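Lipolytic protein G-D-S-L family (Chitinophaga pinensis, PDB 4Q7Q) is of unknown function but, as a member of the GDSL family of SGNH hydrolases, probably hydrolyses ester bonds as a lipase or related acylhydrolase. Local coordinates at residues Trp8-Asp13 with Lys31-Arg36. Residues are numbered along the deposited sequence; the frame is centred on the assembly and turned at random. Where two conformers were deposited one is given.
Sequences WVAIGD and KGYLTR
Strand 6-12, an inner strand of the parallel sheet in this SGNH-hydrolase fold, packs against the first turn of helix 33-40 through Trp8, Ala10, Tyr33 and Leu34, all buried. One branch of Leu34 does most of the work: its CD2 lies 3.5 Å from Trp8 CH2, at the outer end of the benzo ring, and 3.6 Å from Ala10 CB. The leucine and tryptophan side chains cross obliquely. Trp8 CG is anti to the backbone N and beside the carbonyl carbon (chi1 162°). At the far end of the indole, Trp8 CH2 also comes within 4.0 Å of Leu34 CA. Ala10 CB sits over one face of the indole, 3.5 Å above its plane and offset toward the rim, and the same methyl touches Leu34 CD2. Tyr33 CE1 meets the indole at its edge, 4.4 Å from Trp8 CZ2. The indole NE1 is hydrogen-bonded to Ser75 OG of strand 73-77, and Phe255 of helix 241-257 makes an edge-to-face contact with the ring. An alanine in place of Trp8 would probably open a gap beside Leu34 CD2 and leave Ser75 OG without its N-H partner. Near the C-terminal end of the strand, which leads into the Gly-Asp-Ser sequence and a possible nucleophile, Ser14, a water joins the helix to the strand backbone. Tyr33 OH is hydrogen-bonded to Thr16 OG1 and to this water, 2.9 Å away; the water donates to Ile11 O at 3.0 Å.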
loop_
_atom_site.group_PDB
_atom_site.type_symbol
_atom_site.label_atom_id
_atom_site.label_comp_id
_atom_site.label_asym_id
_atom_site.label_seq_id
_atom_site.Cartn_x
_atom_site.Cartn_y
_atom_site.Cartn_z
ATOM N N TRP A 8 -15.646 -9.383 4.128
ATOM C CA TRP A 8 -14.874 -8.277 3.582
ATOM C C TRP A 8 -13.680 -8.813 2.811
ATOM O O TRP A 8 -12.784 -9.416 3.397
ATOM C CB TRP A 8 -14.391 -7.380 4.725
ATOM C CG TRP A 8 -13.253 -6.445 4.387
ATOM C CD1 TRP A 8 -13.041 -5.782 3.206
ATOM C CD2 TRP A 8 -12.163 -6.096 5.244
ATOM N NE1 TRP A 8 -11.895 -5.026 3.291
ATOM C CE2 TRP A 8 -11.334 -5.209 4.530
ATOM C CE3 TRP A 8 -11.808 -6.446 6.552
ATOM C CZ2 TRP A 8 -10.170 -4.670 5.078
ATOM C CZ3 TRP A 8 -10.657 -5.908 7.096
ATOM C CH2 TRP A 8 -9.853 -5.025 6.361
ATOM N N VAL A 9 -13.678 -8.587 1.500
ATOM C CA VAL A 9 -12.551 -8.955 0.653
ATOM C C VAL A 9 -11.603 -7.767 0.547
ATOM O O VAL A 9 -11.991 -6.685 0.088
ATOM C CB VAL A 9 -13.011 -9.402 -0.751
ATOM C CG1 VAL A 9 -11.825 -9.595 -1.682
ATOM C CG2 VAL A 9 -13.816 -10.683 -0.646
ATOM N N ALA A 10 -10.371 -7.959 1.014
ATOM C CA ALA A 10 -9.360 -6.916 0.961
ATOM C C ALA A 10 -8.429 -7.182 -0.210
ATOM O O ALA A 10 -7.598 -8.082 -0.156
ATOM C CB ALA A 10 -8.575 -6.869 2.270
ATOM N N ILE A 11 -8.584 -6.401 -1.274
ATOM C CA ILE A 11 -7.755 -6.542 -2.462
ATOM C C ILE A 11 -6.562 -5.616 -2.298
ATOM O O ILE A 11 -6.713 -4.452 -1.912
ATOM C CB ILE A 11 -8.549 -6.176 -3.737
ATOM C CG1 ILE A 11 -9.718 -7.146 -3.902
ATOM C CG2 ILE A 11 -7.650 -6.180 -4.988
ATOM C CD1 ILE A 11 -10.674 -6.776 -4.995
ATOM N N GLY A 12 -5.374 -6.115 -2.584
ATOM C CA GLY A 12 -4.208 -5.279 -2.418
ATOM C C GLY A 12 -2.915 -5.908 -2.875
ATOM O O GLY A 12 -2.913 -6.917 -3.593
ATOM N N ASP A 13 -1.817 -5.280 -2.464
ATOM C CA ASP A 13 -0.468 -5.727 -2.791
ATOM C C ASP A 13 0.195 -6.280 -1.518
ATOM O O ASP A 13 -0.494 -6.844 -0.671
ATOM C CB ASP A 13 0.344 -4.588 -3.416
ATOM C CG ASP A 13 0.254 -3.291 -2.613
ATOM O OD1 ASP A 13 0.207 -3.362 -1.361
ATOM O OD2 ASP A 13 0.216 -2.197 -3.231
ATOM N N LYS A 31 0.843 -7.494 14.107
ATOM C CA LYS A 31 -0.541 -7.439 13.642
ATOM C C LYS A 31 -0.652 -6.518 12.436
ATOM O O LYS A 31 -0.286 -5.344 12.507
ATOM C CB LYS A 31 -1.490 -6.957 14.750
ATOM C CG LYS A 31 -1.717 -7.935 15.910
ATOM C CD LYS A 31 -2.715 -7.370 16.919
ATOM C CE LYS A 31 -2.889 -8.302 18.106
ATOM N NZ LYS A 31 -3.899 -7.801 19.086
ATOM N N GLY A 32 -1.153 -7.059 11.330
ATOM C CA GLY A 32 -1.361 -6.286 10.116
ATOM C C GLY A 32 -2.654 -5.491 10.155
ATOM O O GLY A 32 -3.392 -5.551 11.135
ATOM N N TYR A 33 -2.954 -4.753 9.092
ATOM C CA TYR A 33 -4.110 -3.853 9.154
ATOM C C TYR A 33 -5.466 -4.559 9.039
ATOM O O TYR A 33 -6.471 -4.030 9.517
ATOM C CB TYR A 33 -3.981 -2.667 8.176
ATOM C CG TYR A 33 -4.409 -2.948 6.753
ATOM C CD1 TYR A 33 -5.735 -2.777 6.355
ATOM C CD2 TYR A 33 -3.487 -3.355 5.797
ATOM C CE1 TYR A 33 -6.126 -3.025 5.061
ATOM C CE2 TYR A 33 -3.879 -3.610 4.493
ATOM C CZ TYR A 33 -5.193 -3.438 4.128
ATOM O OH TYR A 33 -5.572 -3.709 2.836
ATOM N N LEU A 34 -5.500 -5.745 8.432
ATOM C CA LEU A 34 -6.754 -6.512 8.369
ATOM C C LEU A 34 -7.126 -7.020 9.756
ATOM O O LEU A 34 -8.282 -6.914 10.196
ATOM C CB LEU A 34 -6.641 -7.715 7.426
ATOM C CG LEU A 34 -6.055 -7.492 6.027
ATOM C CD1 LEU A 34 -6.133 -8.780 5.199
ATOM C CD2 LEU A 34 -6.745 -6.353 5.309
ATOM N N THR A 35 -6.132 -7.579 10.437
ATOM C CA THR A 35 -6.294 -8.077 11.802
ATOM C C THR A 35 -6.736 -6.948 12.724
ATOM O O THR A 35 -7.679 -7.099 13.498
ATOM C CB THR A 35 -4.982 -8.705 12.300
ATOM O OG1 THR A 35 -4.658 -9.827 11.467
ATOM C CG2 THR A 35 -5.084 -9.155 13.765
ATOM N N ARG A 36 -6.076 -5.799 12.619
ATOM C CA ARG A 36 -6.410 -4.665 13.469
ATOM C C ARG A 36 -7.793 -4.092 13.160
ATOM O O ARG A 36 -8.515 -3.697 14.073
ATOM C CB ARG A 36 -5.337 -3.590 13.367
ATOM C CG ARG A 36 -3.995 -4.041 13.900
ATOM C CD ARG A 36 -2.921 -2.960 13.729
ATOM N NE ARG A 36 -1.627 -3.407 14.238
ATOM C CZ ARG A 36 -1.296 -3.403 15.524
ATOM N NH1 ARG A 36 -0.107 -3.842 15.910
ATOM N NH2 ARG A 36 -2.157 -2.954 16.429
HETATM O O HOH W 1 -7.665 -3.643 0.788
#